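Local coordinates for protein stress response kinase A (Escherichia coli, PDB 1ZYL) that phosphorylates itself and other proteins on serine and threonine with ATP, and protects the bacterium against stress, probably including that from reactive oxygen species, at residues P225-L230 and E267-M272; E151-P156 and A184-W189. All coordinates share one frame; numbering follows the deposited sequence.

Contact 1 of 2, residues P225-L230 and E267-M272; sequences PAVQDL and EPLRAM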
ATOM      1  N   PRO A 225       5.640   1.321 -11.496  1.00 21.77           N
ATOM      2  CA  PRO A 225       6.782   2.203 -11.750  1.00 20.58           C
ATOM      3  C   PRO A 225       7.475   2.591 -10.452  1.00 21.20           C
ATOM      4  O   PRO A 225       6.818   2.916  -9.454  1.00 19.63           O
ATOM      5  CB  PRO A 225       6.139   3.392 -12.441  1.00 19.48           C
ATOM      6  CG  PRO A 225       4.856   3.502 -11.722  1.00 20.95           C
ATOM      7  CD  PRO A 225       4.375   2.066 -11.599  1.00 20.83           C
ATOM      8  N   ALA A 226       8.804   2.564 -10.475  1.00 22.52           N
ATOM      9  CA  ALA A 226       9.610   2.898  -9.310  1.00 20.75           C
ATOM     10  C   ALA A 226       9.054   4.096  -8.548  1.00 21.09           C
ATOM     11  O   ALA A 226       9.006   4.073  -7.316  1.00 22.84           O
ATOM     12  CB  ALA A 226      11.046   3.152  -9.730  1.00 19.93           C
ATOM     13  N   VAL A 227       8.626   5.133  -9.266  1.00 19.56           N
ATOM     14  CA  VAL A 227       8.069   6.321  -8.617  1.00 20.03           C
ATOM     15  C   VAL A 227       7.022   6.030  -7.552  1.00 19.88           C
ATOM     16  O   VAL A 227       6.899   6.790  -6.587  1.00 19.61           O
ATOM     17  CB  VAL A 227       7.415   7.286  -9.610  1.00 19.23           C
ATOM     18  CG1 VAL A 227       8.338   8.438  -9.877  1.00 21.56           C
ATOM     19  CG2 VAL A 227       7.068   6.572 -10.886  1.00 21.46           C
ATOM     20  N   GLN A 228       6.272   4.943  -7.735  1.00 19.58           N
ATOM     21  CA  GLN A 228       5.217   4.560  -6.797  1.00 19.84           C
ATOM     22  C   GLN A 228       5.690   4.537  -5.355  1.00 21.85           C
ATOM     23  O   GLN A 228       4.960   4.947  -4.460  1.00 23.73           O
ATOM     24  CB  GLN A 228       4.667   3.180  -7.140  1.00 17.06           C
ATOM     25  CG  GLN A 228       3.165   3.129  -7.307  1.00 15.82           C
ATOM     26  CD  GLN A 228       2.413   3.741  -6.146  1.00 15.92           C
ATOM     27  OE1 GLN A 228       2.284   3.143  -5.077  1.00 12.91           O
ATOM     28  NE2 GLN A 228       1.906   4.949  -6.356  1.00 15.33           N
ATOM     29  N   ASP A 229       6.909   4.048  -5.134  1.00 22.66           N
ATOM     30  CA  ASP A 229       7.471   3.951  -3.790  1.00 22.07           C
ATOM     31  C   ASP A 229       8.227   5.214  -3.399  1.00 21.76           C
ATOM     32  O   ASP A 229       8.888   5.248  -2.357  1.00 20.95           O
ATOM     33  CB  ASP A 229       8.421   2.750  -3.699  1.00 24.85           C
ATOM     34  CG  ASP A 229       7.704   1.419  -3.832  1.00 26.47           C
ATOM     35  OD1 ASP A 229       8.377   0.417  -4.150  1.00 25.06           O
ATOM     36  OD2 ASP A 229       6.474   1.369  -3.609  1.00 30.80           O
ATOM     37  N   LEU A 230       8.133   6.254  -4.226  1.00 21.24           N
ATOM     38  CA  LEU A 230       8.828   7.497  -3.930  1.00 19.91           C
ATOM     39  C   LEU A 230       7.947   8.728  -3.776  1.00 20.00           C
ATOM     40  O   LEU A 230       8.196   9.564  -2.909  1.00 19.43           O
ATOM     41  CB  LEU A 230       9.876   7.783  -5.000  1.00 21.16           C
ATOM     42  CG  LEU A 230      11.071   6.836  -5.118  1.00 22.27           C
ATOM     43  CD1 LEU A 230      12.021   7.395  -6.173  1.00 23.01           C
ATOM     44  CD2 LEU A 230      11.783   6.700  -3.779  1.00 21.27           C
ATOM     45  N   GLU A 267       0.961  12.670 -10.443  1.00 19.51           N
ATOM     46  CA  GLU A 267      -0.414  13.121 -10.308  1.00 19.69           C
ATOM     47  C   GLU A 267      -1.360  12.025 -10.773  1.00 19.55           C
ATOM     48  O   GLU A 267      -2.459  11.880 -10.244  1.00 20.61           O
ATOM     49  CB  GLU A 267      -0.628  14.434 -11.057  1.00 19.88           C
ATOM     50  CG  GLU A 267       0.205  15.564 -10.458  1.00 18.92           C
ATOM     51  CD  GLU A 267       0.060  15.662  -8.931  1.00 21.37           C
ATOM     52  OE1 GLU A 267       1.061  16.017  -8.257  1.00 19.71           O
ATOM     53  OE2 GLU A 267      -1.049  15.393  -8.404  1.00 20.49           O
ATOM     54  N   PRO A 268      -0.962  11.251 -11.789  1.00 19.26           N
ATOM     55  CA  PRO A 268      -1.904  10.200 -12.168  1.00 19.51           C
ATOM     56  C   PRO A 268      -1.954   9.117 -11.085  1.00 20.82           C
ATOM     57  O   PRO A 268      -3.006   8.543 -10.824  1.00 22.49           O
ATOM     58  CB  PRO A 268      -1.338   9.697 -13.486  1.00 18.27           C
ATOM     59  CG  PRO A 268      -0.857  10.962 -14.099  1.00 19.18           C
ATOM     60  CD  PRO A 268      -0.116  11.613 -12.938  1.00 19.77           C
ATOM     61  N   LEU A 269      -0.823   8.842 -10.440  1.00 21.92           N
ATOM     62  CA  LEU A 269      -0.794   7.823  -9.384  1.00 21.35           C
ATOM     63  C   LEU A 269      -1.623   8.262  -8.189  1.00 20.62           C
ATOM     64  O   LEU A 269      -2.369   7.466  -7.616  1.00 22.28           O
ATOM     65  CB  LEU A 269       0.640   7.542  -8.922  1.00 20.64           C
ATOM     66  CG  LEU A 269       1.522   6.812  -9.928  1.00 20.77           C
ATOM     67  CD1 LEU A 269       2.919   6.703  -9.383  1.00 21.77           C
ATOM     68  CD2 LEU A 269       0.949   5.448 -10.217  1.00 19.94           C
ATOM     69  N   ARG A 270      -1.482   9.528  -7.814  1.00 19.34           N
ATOM     70  CA  ARG A 270      -2.227  10.074  -6.690  1.00 18.37           C
ATOM     71  C   ARG A 270      -3.729  10.014  -7.014  1.00 18.73           C
ATOM     72  O   ARG A 270      -4.548   9.631  -6.166  1.00 18.15           O
ATOM     73  CB  ARG A 270      -1.770  11.510  -6.421  1.00 17.59           C
ATOM     74  CG  ARG A 270      -2.615  12.255  -5.392  1.00 18.71           C
ATOM     75  CD  ARG A 270      -2.163  13.693  -5.270  1.00 17.95           C
ATOM     76  NE  ARG A 270      -0.932  13.843  -4.494  1.00 19.56           N
ATOM     77  CZ  ARG A 270       0.146  14.490  -4.929  1.00 20.82           C
ATOM     78  NH1 ARG A 270       1.220  14.596  -4.160  1.00 18.62           N
ATOM     79  NH2 ARG A 270       0.159  15.019  -6.145  1.00 22.04           N
ATOM     80  N   ALA A 271      -4.083  10.379  -8.243  1.00 16.98           N
ATOM     81  CA  ALA A 271      -5.473  10.330  -8.668  1.00 15.99           C
ATOM     82  C   ALA A 271      -5.910   8.883  -8.553  1.00 17.04           C
ATOM     83  O   ALA A 271      -7.012   8.584  -8.095  1.00 18.38           O
ATOM     84  CB  ALA A 271      -5.604  10.782 -10.108  1.00 14.48           C
ATOM     85  N   MET A 272      -5.024   7.984  -8.968  1.00 17.35           N
ATOM     86  CA  MET A 272      -5.305   6.559  -8.935  1.00 17.28           C
ATOM     87  C   MET A 272      -5.541   6.032  -7.528  1.00 18.63           C
ATOM     88  O   MET A 272      -6.486   5.275  -7.298  1.00 20.22           O
ATOM     89  CB  MET A 272      -4.164   5.793  -9.605  1.00 16.08           C
ATOM     90  CG  MET A 272      -4.200   5.849 -11.133  1.00 13.63           C
ATOM     91  SD  MET A 272      -2.753   5.146 -11.948  1.00  4.91           S
ATOM     92  CE  MET A 272      -2.633   6.267 -13.063  1.00  9.84           C
TER
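Leu269 reaches off its helix to touch Pro225, Val227 and Gln228. Its CB already approaches the outer end of the Gln228 amide. CG lies beside the backbone N and anti to the carbonyl carbon (chi1 -70°), off the same end of the amide, and from here the branches part. CD1 is anti to CA (chi2 176°) and does most of the touching. Leu269 CD1 comes within 4.1 Å of Gln228 CG, where the glutamine chain bends and crosses the leucine at a slant. On the proline ring, Pro225 CG lies 4.4 Å from Leu269 CD1. Val227 CG2 borders the same methyl, Leu269 CD1, at 4.4 Å. CD2, the other branch, stays near the amide. The contact is thus one methyl among aliphatic carbons, with the end of an amide beside it. With an alanine here, Pro225 and Val227 would probably lose the methyl that meets them, and the Gln228 side chain would be freer to turn. Next to the glutamine, Asp229 accepts hydrogen bonds from His133 and the His199 backbone N, with a weak one from Gly200 N. This resembles the aspartate of helix F in protein kinases, which holds the catalytic loop; here that loop carries Asp201, the probable proton acceptor, about 6 Å from the Gln228 side chain.

Contact 2 of 2, residues E151-P156 and A184-W189; sequences EYLIEP and AVTAHW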
ATOM      1  N   GLU A 151      -7.549  -1.979 -12.410  1.00 24.00           N
ATOM      2  CA  GLU A 151      -7.761  -2.155 -10.975  1.00 23.54           C
ATOM      3  C   GLU A 151      -7.932  -0.850 -10.219  1.00 23.26           C
ATOM      4  O   GLU A 151      -8.700  -0.768  -9.259  1.00 23.92           O
ATOM      5  CB  GLU A 151      -6.576  -2.908 -10.365  1.00 22.18           C
ATOM      6  CG  GLU A 151      -6.712  -3.168  -8.882  1.00 23.57           C
ATOM      7  CD  GLU A 151      -5.469  -3.781  -8.299  1.00 26.49           C
ATOM      8  OE1 GLU A 151      -5.544  -4.398  -7.210  1.00 26.86           O
ATOM      9  OE2 GLU A 151      -4.406  -3.634  -8.933  1.00 29.64           O
ATOM     10  N   TYR A 152      -7.203   0.169 -10.649  1.00 23.31           N
ATOM     11  CA  TYR A 152      -7.259   1.448  -9.975  1.00 22.99           C
ATOM     12  C   TYR A 152      -8.375   2.390 -10.382  1.00 22.46           C
ATOM     13  O   TYR A 152      -8.872   3.129  -9.542  1.00 22.45           O
ATOM     14  CB  TYR A 152      -5.901   2.148 -10.093  1.00 22.70           C
ATOM     15  CG  TYR A 152      -4.914   1.639  -9.073  1.00 22.42           C
ATOM     16  CD1 TYR A 152      -4.254   0.426  -9.248  1.00 20.26           C
ATOM     17  CD2 TYR A 152      -4.689   2.347  -7.892  1.00 22.71           C
ATOM     18  CE1 TYR A 152      -3.394  -0.071  -8.268  1.00 23.27           C
ATOM     19  CE2 TYR A 152      -3.837   1.867  -6.911  1.00 22.69           C
ATOM     20  CZ  TYR A 152      -3.190   0.659  -7.100  1.00 24.21           C
ATOM     21  OH  TYR A 152      -2.324   0.208  -6.129  1.00 22.98           O
ATOM     22  N   LEU A 153      -8.787   2.353 -11.646  1.00 22.76           N
ATOM     23  CA  LEU A 153      -9.846   3.250 -12.117  1.00 23.60           C
ATOM     24  C   LEU A 153     -11.167   2.626 -12.587  1.00 24.46           C
ATOM     25  O   LEU A 153     -12.224   2.876 -12.000  1.00 24.13           O
ATOM     26  CB  LEU A 153      -9.319   4.137 -13.247  1.00 22.21           C
ATOM     27  CG  LEU A 153      -8.117   5.023 -12.951  1.00 20.90           C
ATOM     28  CD1 LEU A 153      -7.807   5.872 -14.161  1.00 18.15           C
ATOM     29  CD2 LEU A 153      -8.418   5.892 -11.762  1.00 19.78           C
ATOM     30  N   ILE A 154     -11.116   1.826 -13.646  1.00 25.08           N
ATOM     31  CA  ILE A 154     -12.333   1.245 -14.184  1.00 27.53           C
ATOM     32  C   ILE A 154     -13.132   0.351 -13.239  1.00 28.59           C
ATOM     33  O   ILE A 154     -14.359   0.424 -13.231  1.00 29.47           O
ATOM     34  CB  ILE A 154     -12.057   0.498 -15.508  1.00 27.95           C
ATOM     35  CG1 ILE A 154     -11.117  -0.677 -15.269  1.00 31.69           C
ATOM     36  CG2 ILE A 154     -11.443   1.459 -16.519  1.00 25.53           C
ATOM     37  CD1 ILE A 154     -10.834  -1.491 -16.521  1.00 36.16           C
ATOM     38  N   GLU A 155     -12.460  -0.479 -12.442  1.00 28.81           N
ATOM     39  CA  GLU A 155     -13.177  -1.355 -11.513  1.00 28.38           C
ATOM     40  C   GLU A 155     -13.915  -0.523 -10.468  1.00 25.73           C
ATOM     41  O   GLU A 155     -15.113  -0.709 -10.240  1.00 25.01           O
ATOM     42  CB  GLU A 155     -12.222  -2.336 -10.832  1.00 29.83           C
ATOM     43  CG  GLU A 155     -12.020  -3.614 -11.603  1.00 34.76           C
ATOM     44  CD  GLU A 155     -11.287  -4.668 -10.791  1.00 41.04           C
ATOM     45  OE1 GLU A 155     -10.049  -4.565 -10.655  1.00 43.47           O
ATOM     46  OE2 GLU A 155     -11.954  -5.595 -10.276  1.00 43.94           O
ATOM     47  N   PRO A 156     -13.205   0.397  -9.805  1.00 23.30           N
ATOM     48  CA  PRO A 156     -13.861   1.236  -8.801  1.00 23.63           C
ATOM     49  C   PRO A 156     -15.065   1.976  -9.407  1.00 24.97           C
ATOM     50  O   PRO A 156     -16.155   1.975  -8.839  1.00 25.81           O
ATOM     51  CB  PRO A 156     -12.750   2.179  -8.374  1.00 22.49           C
ATOM     52  CG  PRO A 156     -11.551   1.293  -8.439  1.00 23.79           C
ATOM     53  CD  PRO A 156     -11.743   0.573  -9.758  1.00 22.71           C
ATOM     54  N   ALA A 184      -8.844  12.190 -17.518  1.00 20.65           N
ATOM     55  CA  ALA A 184      -7.606  12.938 -17.380  1.00 19.36           C
ATOM     56  C   ALA A 184      -6.413  12.039 -17.073  1.00 19.85           C
ATOM     57  O   ALA A 184      -5.380  12.131 -17.726  1.00 20.83           O
ATOM     58  CB  ALA A 184      -7.757  13.994 -16.299  1.00 18.97           C
ATOM     59  N   VAL A 185      -6.539  11.174 -16.074  1.00 20.66           N
ATOM     60  CA  VAL A 185      -5.433  10.287 -15.736  1.00 22.53           C
ATOM     61  C   VAL A 185      -5.105   9.358 -16.906  1.00 24.79           C
ATOM     62  O   VAL A 185      -3.934   9.149 -17.220  1.00 24.98           O
ATOM     63  CB  VAL A 185      -5.739   9.472 -14.454  1.00 20.60           C
ATOM     64  CG1 VAL A 185      -7.145   8.985 -14.483  1.00 23.08           C
ATOM     65  CG2 VAL A 185      -4.798   8.302 -14.334  1.00 19.49           C
ATOM     66  N   THR A 186      -6.127   8.815 -17.561  1.00 26.72           N
ATOM     67  CA  THR A 186      -5.892   7.936 -18.703  1.00 29.78           C
ATOM     68  C   THR A 186      -5.077   8.672 -19.772  1.00 30.67           C
ATOM     69  O   THR A 186      -4.136   8.120 -20.338  1.00 32.38           O
ATOM     70  CB  THR A 186      -7.220   7.441 -19.345  1.00 30.01           C
ATOM     71  OG1 THR A 186      -8.160   8.515 -19.361  1.00 34.18           O
ATOM     72  CG2 THR A 186      -7.818   6.272 -18.574  1.00 28.76           C
ATOM     73  N   ALA A 187      -5.429   9.925 -20.032  1.00 31.84           N
ATOM     74  CA  ALA A 187      -4.731  10.715 -21.041  1.00 33.30           C
ATOM     75  C   ALA A 187      -3.257  10.971 -20.722  1.00 34.80           C
ATOM     76  O   ALA A 187      -2.486  11.325 -21.609  1.00 36.91           O
ATOM     77  CB  ALA A 187      -5.456  12.048 -21.266  1.00 30.22           C
ATOM     78  N   HIS A 188      -2.862  10.794 -19.467  1.00 35.71           N
ATOM     79  CA  HIS A 188      -1.471  11.011 -19.084  1.00 34.84           C
ATOM     80  C   HIS A 188      -0.783   9.711 -18.698  1.00 35.02           C
ATOM     81  O   HIS A 188       0.397   9.716 -18.361  1.00 36.29           O
ATOM     82  CB  HIS A 188      -1.386  11.989 -17.911  1.00 35.82           C
ATOM     83  CG  HIS A 188      -1.965  13.339 -18.203  1.00 38.44           C
ATOM     84  ND1 HIS A 188      -1.314  14.277 -18.973  1.00 39.96           N
ATOM     85  CD2 HIS A 188      -3.141  13.902 -17.840  1.00 39.57           C
ATOM     86  CE1 HIS A 188      -2.064  15.361 -19.070  1.00 40.54           C
ATOM     87  NE2 HIS A 188      -3.178  15.159 -18.391  1.00 40.75           N
ATOM     88  N   TRP A 189      -1.510   8.595 -18.737  1.00 34.14           N
ATOM     89  CA  TRP A 189      -0.915   7.311 -18.369  1.00 33.13           C
ATOM     90  C   TRP A 189      -0.070   6.836 -19.523  1.00 35.41           C
ATOM     91  O   TRP A 189      -0.254   7.289 -20.645  1.00 37.38           O
ATOM     92  CB  TRP A 189      -1.994   6.275 -18.063  1.00 28.51           C
ATOM     93  CG  TRP A 189      -1.475   5.041 -17.358  1.00 23.29           C
ATOM     94  CD1 TRP A 189      -1.656   3.745 -17.744  1.00 21.01           C
ATOM     95  CD2 TRP A 189      -0.715   4.991 -16.137  1.00 20.17           C
ATOM     96  NE1 TRP A 189      -1.061   2.889 -16.845  1.00 18.35           N
ATOM     97  CE2 TRP A 189      -0.473   3.623 -15.850  1.00 17.79           C
ATOM     98  CE3 TRP A 189      -0.214   5.965 -15.259  1.00 17.06           C
ATOM     99  CZ2 TRP A 189       0.249   3.204 -14.723  1.00 13.77           C
ATOM    100  CZ3 TRP A 189       0.505   5.547 -14.136  1.00 15.49           C
ATOM    101  CH2 TRP A 189       0.728   4.175 -13.882  1.00 15.39           C
TER
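Leu153 and Val185 point at each other across the gap between two helices and meet tip to tip. On the leucine side, CG lies anti to the carbonyl carbon (chi1 -58°) and CD1 is anti to CA, so the chain stands out from its helix at full length with that methyl foremost. The valine answers with both branches. Its CG1 sits between the backbone N and carbonyl carbon, the crowded position (chi1 42°), while CG2 is anti to the N; together they present a forked end to the incoming methyl. Leu153 CD1 is modelled 3.9 Å from Val185 CG2. Its modelled approach to CG1 is closer than two carbons can sit, so both spacings, and with them the exact depth of the leucine in the fork, are doubtful.

Thr186 borders the contact more loosely: its CG2 lies 4.4 Å from Leu153 CD1, at the edge of the contact. Its hydroxyl turns back to its own helix, where OG1 is hydrogen-bonded to the carbonyls of Ile182 and Ala183. Backbones stay well apart, with 9.0 Å between the CA atoms of Leu153 and Thr186, and only side-chain carbons bridge the space. Leu153 itself belongs to a wider pi-type turn, shortly before the kink at Pro156, whose N makes no bond to the preceding turn.

The two helices, 149-161 and 171-188, run antiparallel here as neighbours in sequence. They belong to the largely helical C-terminal lobe of this kinase-like fold of the APH family, and their contact lies away from the annotated sites. Helix 266-283 packs against both of them, Val275 touching Leu153 and Met272 touching Val185, while Tyr276 brings its ring to that of Tyr152.

Coming from the N terminus, the chain first leaves the sheet-bearing part of the kinase and enters the helical part, where contact 2 closes a loop of 27 residues: the end of helix 149-161, the connection and most of helix 171-188. The chain then runs through the segment carrying Asp201, Asn206 and Asp217 before contact 1 opens, closing a second loop of 36 residues that includes helix 238-252. The loops follow in series; neither encloses nor crosses the other. Yet their centres lie about 12 Å apart, because helix 266-283 serves both: Pro268 packs on Val185, and Met272 meets Trp189 and Tyr152. That helix thus joins the antiparallel helix pair to the short helix 228-231.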